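Local atomic coordinates of arylmalonate decarboxylase (Bordetella bronchiseptica, PDB entry 3IXL), a protein that catalyses the decarboxylation of 2-aryl-2-methylmalonates to 2-arylpropionates with release of carbon dioxide, and is captured here with bound phenylacetic acid. Residues A25-D30 against R235-S240; E46-V51 against S78-A83; V91-R94 against P100-T103; A107-L112 against A139-V144; R173-A178 against L204-V209. The protein carries 2 engineered substitutions. All blocks are in the same frame, centred on the assembly; numbering follows the deposited sequence.

Contact 1: A25-D30 against R235-S240; sequences ARLYPD and RLFDES
Leu27, in the last turn of helix 23-27, and Phe237, in the short C-terminal helix 235-238, face each other with CA atoms 8.9 Å apart, a separation that leaves the contact to side chains. The phenyl ring of Phe237 is the receiving surface. Leu27 crosses it at about a right angle and rests a methyl on one face: its CD2 is 3.9 Å from the ring centroid and only 19° off the normal, a CH-pi contact. The other methyl reaches the rim, with CD1 3.8 Å from Phe237 CZ. Tyr28, the first residue beyond the helix, comes from a different side. Its CB does not point at the other helix, but the long phenol brings OH to the edge of the Phe237 ring, near its plane, 3.4 Å from CE2. Leucine suits the face because its two methyls form a broad apolar fork, and tyrosine suits the edge because it has the length to get there. Helix 211-222 completes the pocket, Phe216 packing on Leu27, Val220 on Tyr28 and Pro213 on Phe237. At the start of the final helix, Arg235 NE forms a salt bridge with Glu239 OE2 (2.8 Å), one turn on and just past the helix end. Across the interface itself dispersion forces dominate, with perhaps a slight electrostatic gain where the phenolic oxygen meets the weakly positive C-H rim of Phe237.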
# COMPACT_ATOMS: atom_id res chain seq x y z
N ALA A 25 6.69 8.88 -9.63
CA ALA A 25 7.10 10.00 -10.49
C ALA A 25 6.32 11.27 -10.19
O ALA A 25 6.79 12.37 -10.48
CB ALA A 25 6.95 9.62 -11.95
N ARG A 26 5.13 11.12 -9.61
CA ARG A 26 4.27 12.24 -9.27
C ARG A 26 4.51 12.71 -7.84
O ARG A 26 4.68 13.90 -7.58
CB ARG A 26 2.82 11.84 -9.50
CG ARG A 26 2.49 11.64 -10.99
CD ARG A 26 1.14 10.97 -11.23
NE ARG A 26 0.03 11.88 -10.92
CZ ARG A 26 -1.25 11.51 -10.86
NH1 ARG A 26 -1.60 10.24 -11.04
NH2 ARG A 26 -2.18 12.42 -10.58
N LEU A 27 4.58 11.77 -6.91
CA LEU A 27 4.79 12.11 -5.50
C LEU A 27 6.18 12.63 -5.21
O LEU A 27 6.35 13.63 -4.50
CB LEU A 27 4.54 10.88 -4.62
CG LEU A 27 3.11 10.37 -4.53
CD1 LEU A 27 3.10 8.99 -3.88
CD2 LEU A 27 2.26 11.34 -3.75
N TYR A 28 7.18 11.93 -5.73
CA TYR A 28 8.58 12.18 -5.43
C TYR A 28 9.39 12.21 -6.72
O TYR A 28 10.22 11.33 -6.95
CB TYR A 28 9.11 11.08 -4.50
CG TYR A 28 8.43 11.00 -3.15
CD1 TYR A 28 7.47 10.03 -2.89
CD2 TYR A 28 8.76 11.89 -2.12
CE1 TYR A 28 6.84 9.94 -1.65
CE2 TYR A 28 8.14 11.82 -0.87
CZ TYR A 28 7.19 10.83 -0.64
OH TYR A 28 6.56 10.74 0.58
N PRO A 29 9.16 13.24 -7.56
CA PRO A 29 9.77 13.26 -8.89
C PRO A 29 11.29 13.29 -8.87
O PRO A 29 11.92 12.87 -9.84
CB PRO A 29 9.25 14.55 -9.52
CG PRO A 29 8.71 15.35 -8.41
CD PRO A 29 8.28 14.40 -7.34
N ASP A 30 11.88 13.76 -7.77
CA ASP A 30 13.34 13.87 -7.70
C ASP A 30 14.02 12.76 -6.90
O ASP A 30 15.21 12.84 -6.59
CB ASP A 30 13.74 15.27 -7.24
CG ASP A 30 13.28 16.35 -8.22
OD1 ASP A 30 13.06 16.04 -9.42
OD2 ASP A 30 13.14 17.51 -7.80
N ARG A 235 -3.58 14.47 3.13
CA ARG A 235 -3.06 14.80 4.44
C ARG A 235 -1.85 13.97 4.87
O ARG A 235 -0.98 14.46 5.60
CB ARG A 235 -4.17 14.72 5.47
CG ARG A 235 -5.15 15.90 5.34
CD ARG A 235 -6.41 15.73 6.15
NE ARG A 235 -6.15 15.50 7.56
CZ ARG A 235 -7.09 15.22 8.45
NH1 ARG A 235 -8.37 15.17 8.07
NH2 ARG A 235 -6.77 15.00 9.71
N LEU A 236 -1.78 12.71 4.43
CA LEU A 236 -0.64 11.88 4.80
C LEU A 236 0.67 12.59 4.44
O LEU A 236 1.62 12.65 5.23
CB LEU A 236 -0.70 10.52 4.09
CG LEU A 236 0.45 9.58 4.47
CD1 LEU A 236 0.46 9.22 5.95
CD2 LEU A 236 0.40 8.31 3.62
N PHE A 237 0.69 13.15 3.23
CA PHE A 237 1.88 13.82 2.74
C PHE A 237 2.00 15.24 3.23
O PHE A 237 3.09 15.68 3.63
CB PHE A 237 1.88 13.82 1.21
CG PHE A 237 1.92 12.45 0.63
CD1 PHE A 237 0.75 11.81 0.23
CD2 PHE A 237 3.12 11.76 0.54
CE1 PHE A 237 0.79 10.51 -0.29
CE2 PHE A 237 3.17 10.46 0.02
CZ PHE A 237 2.02 9.84 -0.39
N ASP A 238 0.89 15.97 3.20
CA ASP A 238 0.96 17.40 3.42
C ASP A 238 1.08 17.79 4.88
O ASP A 238 1.49 18.92 5.19
CB ASP A 238 -0.18 18.12 2.69
CG ASP A 238 -0.02 18.07 1.18
OD1 ASP A 238 1.05 17.60 0.68
OD2 ASP A 238 -0.97 18.47 0.47
N GLU A 239 0.78 16.86 5.78
CA GLU A 239 0.90 17.15 7.21
C GLU A 239 2.31 16.90 7.77
O GLU A 239 2.50 16.23 8.79
CB GLU A 239 -0.20 16.46 8.01
CG GLU A 239 -1.56 17.06 7.69
CD GLU A 239 -2.69 16.50 8.52
OE1 GLU A 239 -2.47 15.60 9.36
OE2 GLU A 239 -3.83 16.96 8.33
N SER A 240 3.28 17.49 7.08
CA SER A 240 4.68 17.52 7.50
C SER A 240 5.37 18.76 6.92
O SER A 240 4.82 19.38 5.98
CB SER A 240 5.40 16.25 7.07
OG SER A 240 6.42 15.90 7.99
OXT SER A 240 6.46 19.17 7.38

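Contact 2: E46-V51 against S78-A83; sequences EGYDAV and SFYRGA
Tyr48 and Tyr80 meet beside the ligand pocket, where helix 45-51 packs on the turn that follows helix 75-79; the Tyr48 side chain lies about 5 Å from the bound phenylacetic acid. The two rings form an edge-to-face pair, centroids 4.7 Å apart and planes at 57°, with the edge of Tyr48 toward the face of Tyr80. The side chains run past each other in opposite directions, so Tyr48 CD2 stands 3.4 Å from Tyr80 CG while Tyr48 CB lies over the same ring in a CH-pi contact. Tyr80 belongs to a type I beta turn from Phe79 to Gly82. Its CG sits between the backbone N and the carbonyl carbon (chi1 81°), which turns the ring toward the helix. Gly82 then takes a positive phi of 102°, suited to a residue without a side chain, and serves as the N-cap of helix 83-97. On the opposite face of the Tyr80 ring lies CG of Arg81, 3.8 Å above the plane, so the phenol is held flat between two neighbours. Its OH donates to Asp49 OD1 at 2.8 Å, arriving nearly along the C-O axis of the carboxylate. The same oxygen makes a salt bridge with Arg81 NH2 (3.3 Å), whose positive charge would probably stabilise the carboxylate. At the other end of Tyr48, its OH is hydrogen-bonded to OG of Ser76, a residue of the ligand pocket.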
# COMPACT_ATOMS: atom_id res chain seq x y z
N GLU A 46 -4.54 -17.90 -3.61
CA GLU A 46 -3.92 -18.86 -4.52
C GLU A 46 -2.81 -18.20 -5.34
O GLU A 46 -1.74 -18.78 -5.54
CB GLU A 46 -4.97 -19.52 -5.43
CG GLU A 46 -6.19 -20.05 -4.68
CD GLU A 46 -7.34 -19.04 -4.63
OE1 GLU A 46 -7.45 -18.27 -3.64
OE2 GLU A 46 -8.14 -19.03 -5.60
N GLY A 47 -3.07 -16.97 -5.79
CA GLY A 47 -2.05 -16.21 -6.51
C GLY A 47 -0.86 -15.87 -5.61
O GLY A 47 0.29 -16.04 -6.01
N TYR A 48 -1.14 -15.41 -4.40
CA TYR A 48 -0.07 -15.06 -3.47
C TYR A 48 0.83 -16.25 -3.19
O TYR A 48 2.06 -16.12 -3.17
CB TYR A 48 -0.60 -14.51 -2.15
CG TYR A 48 -1.66 -13.43 -2.27
CD1 TYR A 48 -1.59 -12.45 -3.26
CD2 TYR A 48 -2.74 -13.41 -1.39
CE1 TYR A 48 -2.59 -11.47 -3.37
CE2 TYR A 48 -3.74 -12.46 -1.49
CZ TYR A 48 -3.66 -11.50 -2.49
OH TYR A 48 -4.67 -10.56 -2.58
N ASP A 49 0.22 -17.42 -2.97
CA ASP A 49 0.99 -18.60 -2.62
C ASP A 49 2.03 -18.94 -3.70
O ASP A 49 3.09 -19.49 -3.38
CB ASP A 49 0.06 -19.79 -2.39
CG ASP A 49 -0.65 -19.74 -1.04
OD1 ASP A 49 -0.34 -18.89 -0.18
OD2 ASP A 49 -1.53 -20.60 -0.85
N ALA A 50 1.73 -18.61 -4.95
CA ALA A 50 2.61 -18.94 -6.07
C ALA A 50 3.85 -18.04 -6.19
O ALA A 50 4.81 -18.40 -6.89
CB ALA A 50 1.85 -18.96 -7.38
N VAL A 51 3.85 -16.88 -5.53
CA VAL A 51 4.98 -15.95 -5.62
C VAL A 51 5.59 -15.55 -4.29
O VAL A 51 6.70 -15.00 -4.26
CB VAL A 51 4.64 -14.66 -6.42
CG1 VAL A 51 4.29 -14.99 -7.86
CG2 VAL A 51 3.53 -13.85 -5.73
N SER A 78 1.19 -9.00 1.71
CA SER A 78 1.75 -8.84 3.05
C SER A 78 0.76 -8.99 4.22
O SER A 78 1.20 -9.26 5.33
CB SER A 78 2.58 -7.55 3.16
OG SER A 78 1.85 -6.38 2.79
N PHE A 79 -0.55 -8.87 3.97
CA PHE A 79 -1.53 -9.06 5.05
C PHE A 79 -2.32 -10.38 5.03
O PHE A 79 -2.99 -10.69 6.02
CB PHE A 79 -2.48 -7.84 5.25
CG PHE A 79 -3.53 -7.65 4.16
CD1 PHE A 79 -4.52 -8.61 3.91
CD2 PHE A 79 -3.56 -6.47 3.42
CE1 PHE A 79 -5.48 -8.42 2.92
CE2 PHE A 79 -4.52 -6.25 2.44
CZ PHE A 79 -5.48 -7.23 2.18
N TYR A 80 -2.24 -11.14 3.94
CA TYR A 80 -3.20 -12.26 3.78
C TYR A 80 -3.07 -13.38 4.79
O TYR A 80 -3.98 -14.19 4.94
CB TYR A 80 -3.22 -12.82 2.36
CG TYR A 80 -2.13 -13.80 1.95
CD1 TYR A 80 -0.81 -13.38 1.76
CD2 TYR A 80 -2.44 -15.13 1.66
CE1 TYR A 80 0.17 -14.27 1.34
CE2 TYR A 80 -1.46 -16.02 1.22
CZ TYR A 80 -0.16 -15.59 1.07
OH TYR A 80 0.82 -16.46 0.62
N ARG A 81 -1.92 -13.45 5.46
CA ARG A 81 -1.66 -14.49 6.44
C ARG A 81 -1.71 -13.95 7.86
O ARG A 81 -1.45 -14.69 8.82
CB ARG A 81 -0.30 -15.14 6.16
CG ARG A 81 -0.33 -16.07 4.96
CD ARG A 81 1.05 -16.60 4.64
NE ARG A 81 1.02 -17.69 3.67
CZ ARG A 81 2.08 -18.16 3.03
NH1 ARG A 81 3.29 -17.64 3.24
NH2 ARG A 81 1.93 -19.16 2.17
N GLY A 82 -2.05 -12.68 8.01
CA GLY A 82 -2.15 -12.07 9.34
C GLY A 82 -0.95 -11.21 9.69
O GLY A 82 0.04 -11.15 8.94
N ALA A 83 -1.03 -10.56 10.85
CA ALA A 83 -0.02 -9.61 11.29
C ALA A 83 1.35 -10.22 11.58
O ALA A 83 2.38 -9.62 11.24
CB ALA A 83 -0.51 -8.83 12.51

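Contact 3: V91-R94 against P100-T103; sequences VAMR and PCTT
The thiol of Cys101 lies against the backbone of Met93 and Arg94, joining helix 83-97 to strand 101-103 within a beta-alpha-beta crossover that leads from strand 67-72 to the adjacent parallel strand. Cys101 SG is 3.7 Å from Met93 CB and equally close to Arg94 N, so the sulfur rests on the peptide link between the two. Its first torsion (chi1 -69°) sets SG beside its own backbone N and aims it at the helix. A small residue fits here, since Cys101 and Arg94 have their CA atoms only 5.6 Å apart. The aliphatic part of Arg94 runs beside Pro100, Arg94 CD coming 4.3 Å from Pro100 CA. Thr102 points away from the helix, toward helix 211-222, where OG1 bonds to Asp218. Thr103 N-caps the next helix, its OG1 paired with Thr106 N. The flexible, apolar Met93 packs between the helix and the sheet, touching Val70 of strand 67-72 and Val55 of helix 55-64. A bend at its third torsion (chi3 67°) turns the terminal methyl to the strand, leaving CE 3.9 Å from Thr102 O.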
# COMPACT_ATOMS: atom_id res chain seq x y z
N VAL A 91 11.26 -9.27 8.63
CA VAL A 91 12.50 -9.69 9.28
C VAL A 91 13.33 -10.56 8.35
O VAL A 91 14.55 -10.40 8.29
CB VAL A 91 12.21 -10.42 10.62
CG1 VAL A 91 13.47 -11.13 11.14
CG2 VAL A 91 11.70 -9.43 11.65
N ALA A 92 12.68 -11.47 7.63
CA ALA A 92 13.38 -12.33 6.67
C ALA A 92 14.04 -11.52 5.57
O ALA A 92 15.18 -11.79 5.18
CB ALA A 92 12.45 -13.37 6.08
N MET A 93 13.33 -10.51 5.05
CA MET A 93 13.89 -9.60 4.06
C MET A 93 15.10 -8.87 4.62
O MET A 93 16.13 -8.75 3.95
CB MET A 93 12.84 -8.59 3.60
CG MET A 93 11.69 -9.19 2.82
SD MET A 93 10.26 -8.07 2.69
CE MET A 93 10.94 -6.80 1.65
N ARG A 94 14.99 -8.38 5.84
CA ARG A 94 16.09 -7.65 6.46
C ARG A 94 17.31 -8.54 6.67
O ARG A 94 18.44 -8.14 6.39
CB ARG A 94 15.64 -7.00 7.78
CG ARG A 94 16.72 -6.16 8.40
CD ARG A 94 16.23 -4.81 8.87
NE ARG A 94 15.67 -4.83 10.22
CZ ARG A 94 16.16 -4.16 11.26
NH1 ARG A 94 17.23 -3.39 11.16
NH2 ARG A 94 15.55 -4.26 12.43
N PRO A 100 17.18 -1.71 5.72
CA PRO A 100 15.83 -1.40 6.21
C PRO A 100 14.82 -1.95 5.21
O PRO A 100 14.92 -1.68 4.00
CB PRO A 100 15.79 0.12 6.20
CG PRO A 100 17.24 0.56 6.19
CD PRO A 100 17.98 -0.50 5.46
N CYS A 101 13.88 -2.75 5.70
CA CYS A 101 12.85 -3.34 4.86
C CYS A 101 11.48 -3.03 5.43
O CYS A 101 11.30 -2.87 6.64
CB CYS A 101 13.03 -4.85 4.76
SG CYS A 101 14.51 -5.34 3.82
N THR A 102 10.51 -2.96 4.54
CA THR A 102 9.13 -2.69 4.93
C THR A 102 8.17 -3.33 3.94
O THR A 102 8.59 -3.96 2.97
CB THR A 102 8.89 -1.18 5.08
OG1 THR A 102 7.61 -0.97 5.69
CG2 THR A 102 9.00 -0.44 3.73
N THR A 103 6.87 -3.21 4.21
CA THR A 103 5.83 -3.74 3.32
C THR A 103 4.72 -2.71 3.20
O THR A 103 4.57 -1.82 4.05
CB THR A 103 5.17 -5.02 3.86
OG1 THR A 103 4.34 -4.70 4.98
CG2 THR A 103 6.20 -6.10 4.24

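Contact 4: A107-L112 against A139-V144; sequences AVLNGL and AEESLV
Leu109 of helix 104-114 packs on Glu141 and Leu143, which belong to the Schellman motif that ends helix 128-140. In that motif Ser142 takes the C-prime position with positive phi, Ser142 N bonds to Ala139 O and Leu143 N to Leu138 O; the reversal lets both Glu141 and Leu143 point to the opposing helix. Leu109 is in a common helical conformation, CG opposite the carbonyl carbon (chi1 -69°) and chi2 extended, which spreads its methyls over two partners. CD1 takes the bent part of Glu141, 3.6 Å from both CG and CD. CD2 bridges the pair, 3.7 Å from Glu141 CB and 3.9 Å from Leu143 CD1. Glutamate can pack on leucine here because it folds at its second torsion (chi2 -78°). The fold lays its methylenes crosswise on the leucine, while OE1 forms a salt bridge with Arg113, just beyond residues 107-112. Glu141 therefore acts as an apolar spacer near its backbone and as a charged partner at its tip. Leu143 crosses both leucines obliquely, just before Val144 bonds to the backbone of strand 119-124. Leu112, which also touches Val120 and Val209, completes the cluster from the next turn of its helix with a methyl-to-methyl contact, its CD1 3.7 Å from Leu143 CD1.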
# COMPACT_ATOMS: atom_id res chain seq x y z
N ALA A 107 3.13 0.01 5.72
CA ALA A 107 2.94 1.38 5.26
C ALA A 107 1.55 1.92 5.60
O ALA A 107 1.42 3.04 6.08
CB ALA A 107 3.17 1.48 3.75
N VAL A 108 0.51 1.12 5.35
CA VAL A 108 -0.83 1.65 5.61
C VAL A 108 -1.12 1.71 7.11
O VAL A 108 -1.79 2.64 7.56
CB VAL A 108 -1.96 0.92 4.82
CG1 VAL A 108 -1.73 1.01 3.31
CG2 VAL A 108 -2.10 -0.50 5.25
N LEU A 109 -0.57 0.77 7.89
CA LEU A 109 -0.70 0.87 9.35
C LEU A 109 -0.03 2.15 9.84
O LEU A 109 -0.60 2.89 10.64
CB LEU A 109 -0.04 -0.31 10.05
CG LEU A 109 -0.63 -1.70 9.92
CD1 LEU A 109 0.29 -2.66 10.65
CD2 LEU A 109 -2.03 -1.73 10.53
N ASN A 110 1.17 2.41 9.35
CA ASN A 110 1.88 3.61 9.74
C ASN A 110 1.13 4.87 9.33
O ASN A 110 1.05 5.83 10.10
CB ASN A 110 3.30 3.63 9.16
CG ASN A 110 4.23 2.66 9.88
OD1 ASN A 110 3.95 2.20 10.99
ND2 ASN A 110 5.33 2.33 9.22
N GLY A 111 0.55 4.87 8.13
CA GLY A 111 -0.18 6.03 7.65
C GLY A 111 -1.44 6.28 8.45
O GLY A 111 -1.74 7.42 8.80
N LEU A 112 -2.19 5.22 8.74
CA LEU A 112 -3.40 5.34 9.54
C LEU A 112 -3.08 5.91 10.92
O LEU A 112 -3.77 6.82 11.40
CB LEU A 112 -4.13 4.00 9.65
CG LEU A 112 -4.77 3.53 8.34
CD1 LEU A 112 -5.12 2.05 8.41
CD2 LEU A 112 -6.02 4.36 7.99
N ALA A 139 -7.67 -5.54 12.73
CA ALA A 139 -8.08 -5.83 14.11
C ALA A 139 -6.92 -6.36 14.96
O ALA A 139 -6.78 -5.99 16.13
CB ALA A 139 -9.26 -6.79 14.13
N GLU A 140 -6.09 -7.23 14.38
CA GLU A 140 -4.89 -7.73 15.07
C GLU A 140 -3.96 -6.59 15.46
O GLU A 140 -3.22 -6.69 16.45
CB GLU A 140 -4.11 -8.71 14.18
CG GLU A 140 -4.67 -10.12 14.09
CD GLU A 140 -3.80 -11.03 13.23
OE1 GLU A 140 -3.45 -12.14 13.68
OE2 GLU A 140 -3.47 -10.64 12.09
N GLU A 141 -4.00 -5.52 14.67
CA GLU A 141 -3.12 -4.37 14.87
C GLU A 141 -3.80 -3.23 15.63
O GLU A 141 -3.36 -2.08 15.58
CB GLU A 141 -2.60 -3.89 13.51
CG GLU A 141 -1.60 -4.85 12.87
CD GLU A 141 -0.21 -4.77 13.48
OE1 GLU A 141 0.04 -3.88 14.33
OE2 GLU A 141 0.66 -5.58 13.10
N SER A 142 -4.89 -3.57 16.33
CA SER A 142 -5.60 -2.65 17.22
C SER A 142 -6.34 -1.51 16.51
O SER A 142 -6.58 -0.45 17.09
CB SER A 142 -4.67 -2.09 18.31
OG SER A 142 -4.16 -3.14 19.11
N LEU A 143 -6.72 -1.75 15.25
CA LEU A 143 -7.60 -0.84 14.54
C LEU A 143 -8.98 -1.46 14.46
O LEU A 143 -9.15 -2.66 14.69
CB LEU A 143 -7.06 -0.54 13.13
CG LEU A 143 -5.68 0.11 13.10
CD1 LEU A 143 -5.17 0.21 11.67
CD2 LEU A 143 -5.68 1.48 13.76
N VAL A 144 -9.98 -0.63 14.14
CA VAL A 144 -11.36 -1.09 14.09
C VAL A 144 -11.94 -0.85 12.70
O VAL A 144 -12.31 0.27 12.37
CB VAL A 144 -12.24 -0.39 15.17
CG1 VAL A 144 -13.68 -0.92 15.11
CG2 VAL A 144 -11.66 -0.59 16.56

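Contact 5: R173-A178 against L204-V209; sequences RAFEAA and LGVPVV
With chi1 at -175°, Phe175 swings its ring out from helix 164-176 toward Leu204 and Val206, placing CG opposite the backbone N. Leu204, at the end of helix 196-204, keeps its chain extended at chi2 and reaches back past the phenylalanine in the opposite direction. Its CD1 settles at the root of the aromatic group, 3.8 Å from Phe175 CB and 3.9 Å from CG. Val206 meets the far end of the ring from the opposing side: CE2 lies 3.9 Å from both CG1 and CG2 of the valine, and CZ is 3.9 Å from CG1. The approaches are oblique, so the ring slots in along two aliphatic partners without a regular stack. The choice of residues fits this division, a long leucine filling the base and a short beta-branched valine presenting two methyls to the end of the ring. Between them Gly205 has positive phi (73°), readily adopted by glycine, and turns the chain out of the helix. Phe175, Leu204 and Val206 all touch Ile184 of strand 183-187, so this apolar cluster joins helices 164-176 and 196-204 to the sheet, just ahead of strand 208-210, whose Val209 pairs with the backbone of that same strand.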
# COMPACT_ATOMS: atom_id res chain seq x y z
N ARG A 173 -19.09 5.97 -0.48
CA ARG A 173 -20.07 4.94 -0.10
C ARG A 173 -19.61 4.13 1.12
O ARG A 173 -20.40 3.83 2.01
CB ARG A 173 -20.44 4.04 -1.28
CG ARG A 173 -21.28 4.75 -2.34
CD ARG A 173 -21.81 3.80 -3.42
NE ARG A 173 -20.76 3.24 -4.27
CZ ARG A 173 -20.33 1.98 -4.20
NH1 ARG A 173 -20.86 1.14 -3.32
NH2 ARG A 173 -19.37 1.56 -5.02
N ALA A 174 -18.33 3.80 1.18
CA ALA A 174 -17.79 3.07 2.34
C ALA A 174 -17.91 3.89 3.62
O ALA A 174 -18.28 3.36 4.67
CB ALA A 174 -16.33 2.68 2.09
N PHE A 175 -17.61 5.18 3.52
CA PHE A 175 -17.72 6.07 4.67
C PHE A 175 -19.17 6.27 5.10
O PHE A 175 -19.46 6.33 6.29
CB PHE A 175 -17.06 7.42 4.37
CG PHE A 175 -17.02 8.34 5.55
CD1 PHE A 175 -17.91 9.41 5.64
CD2 PHE A 175 -16.11 8.14 6.58
CE1 PHE A 175 -17.88 10.27 6.74
CE2 PHE A 175 -16.08 8.99 7.68
CZ PHE A 175 -16.96 10.05 7.75
N GLU A 176 -20.07 6.39 4.13
CA GLU A 176 -21.48 6.63 4.44
C GLU A 176 -22.12 5.42 5.11
O GLU A 176 -23.15 5.55 5.78
CB GLU A 176 -22.26 7.05 3.20
CG GLU A 176 -22.00 8.50 2.79
CD GLU A 176 -22.69 8.91 1.50
OE1 GLU A 176 -22.76 10.14 1.24
OE2 GLU A 176 -23.16 8.04 0.74
N ALA A 177 -21.50 4.26 4.94
CA ALA A 177 -21.91 3.05 5.65
C ALA A 177 -21.52 3.06 7.14
O ALA A 177 -22.05 2.26 7.92
CB ALA A 177 -21.36 1.80 4.96
N ALA A 178 -20.61 3.95 7.52
CA ALA A 178 -20.17 4.13 8.91
C ALA A 178 -19.61 5.55 9.09
O ALA A 178 -18.40 5.74 9.19
CB ALA A 178 -19.11 3.08 9.28
N LEU A 204 -15.36 14.86 2.50
CA LEU A 204 -15.75 14.20 3.74
C LEU A 204 -15.14 14.78 5.00
O LEU A 204 -15.68 14.59 6.09
CB LEU A 204 -15.47 12.70 3.66
CG LEU A 204 -16.12 11.95 2.50
CD1 LEU A 204 -15.76 10.47 2.55
CD2 LEU A 204 -17.63 12.13 2.51
N GLY A 205 -13.99 15.45 4.88
CA GLY A 205 -13.32 16.03 6.03
C GLY A 205 -12.65 15.00 6.93
O GLY A 205 -12.38 15.27 8.11
N VAL A 206 -12.40 13.81 6.38
CA VAL A 206 -11.62 12.78 7.07
C VAL A 206 -10.45 12.38 6.17
O VAL A 206 -10.53 12.55 4.95
CB VAL A 206 -12.47 11.54 7.46
CG1 VAL A 206 -13.64 11.93 8.38
CG2 VAL A 206 -12.98 10.81 6.22
N PRO A 207 -9.35 11.89 6.77
CA PRO A 207 -8.20 11.49 5.96
C PRO A 207 -8.40 10.15 5.25
O PRO A 207 -9.15 9.29 5.72
CB PRO A 207 -7.07 11.39 6.99
CG PRO A 207 -7.75 11.06 8.26
CD PRO A 207 -9.11 11.71 8.21
N VAL A 208 -7.71 10.01 4.12
CA VAL A 208 -7.65 8.77 3.36
C VAL A 208 -6.21 8.27 3.31
O VAL A 208 -5.28 9.03 2.99
CB VAL A 208 -8.12 8.96 1.90
CG1 VAL A 208 -8.00 7.65 1.10
CG2 VAL A 208 -9.54 9.47 1.87
N VAL A 209 -6.03 6.99 3.62
CA VAL A 209 -4.74 6.33 3.42
C VAL A 209 -4.93 5.36 2.27
O VAL A 209 -5.80 4.50 2.33
CB VAL A 209 -4.25 5.61 4.69
CG1 VAL A 209 -2.97 4.80 4.41
CG2 VAL A 209 -3.97 6.62 5.80

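Overall arrangement
Contact 1 joins regions near the two ends of the chain and encloses the other four, which follow in series. Contacts 2 and 3 belong to the half built on strands 8-13, 33-37, 67-72 and 101-103; contact 5 belongs to the second parallel sheet, which has the same 2-1-3-4 order. Contact 4 lies between, its helix 104-114 following strand 101-103 and packing against Val209 of contact 5. Contacts 3 and 5 have centres 31 Å apart, on opposite sides of the chain's centre. Contact 2 reaches contact 4 through Ala83 N and Glu140 OE2. The phenylacetic acid pocket draws residues from both halves, from Cys74, an engineered residue, to Ser188, also engineered.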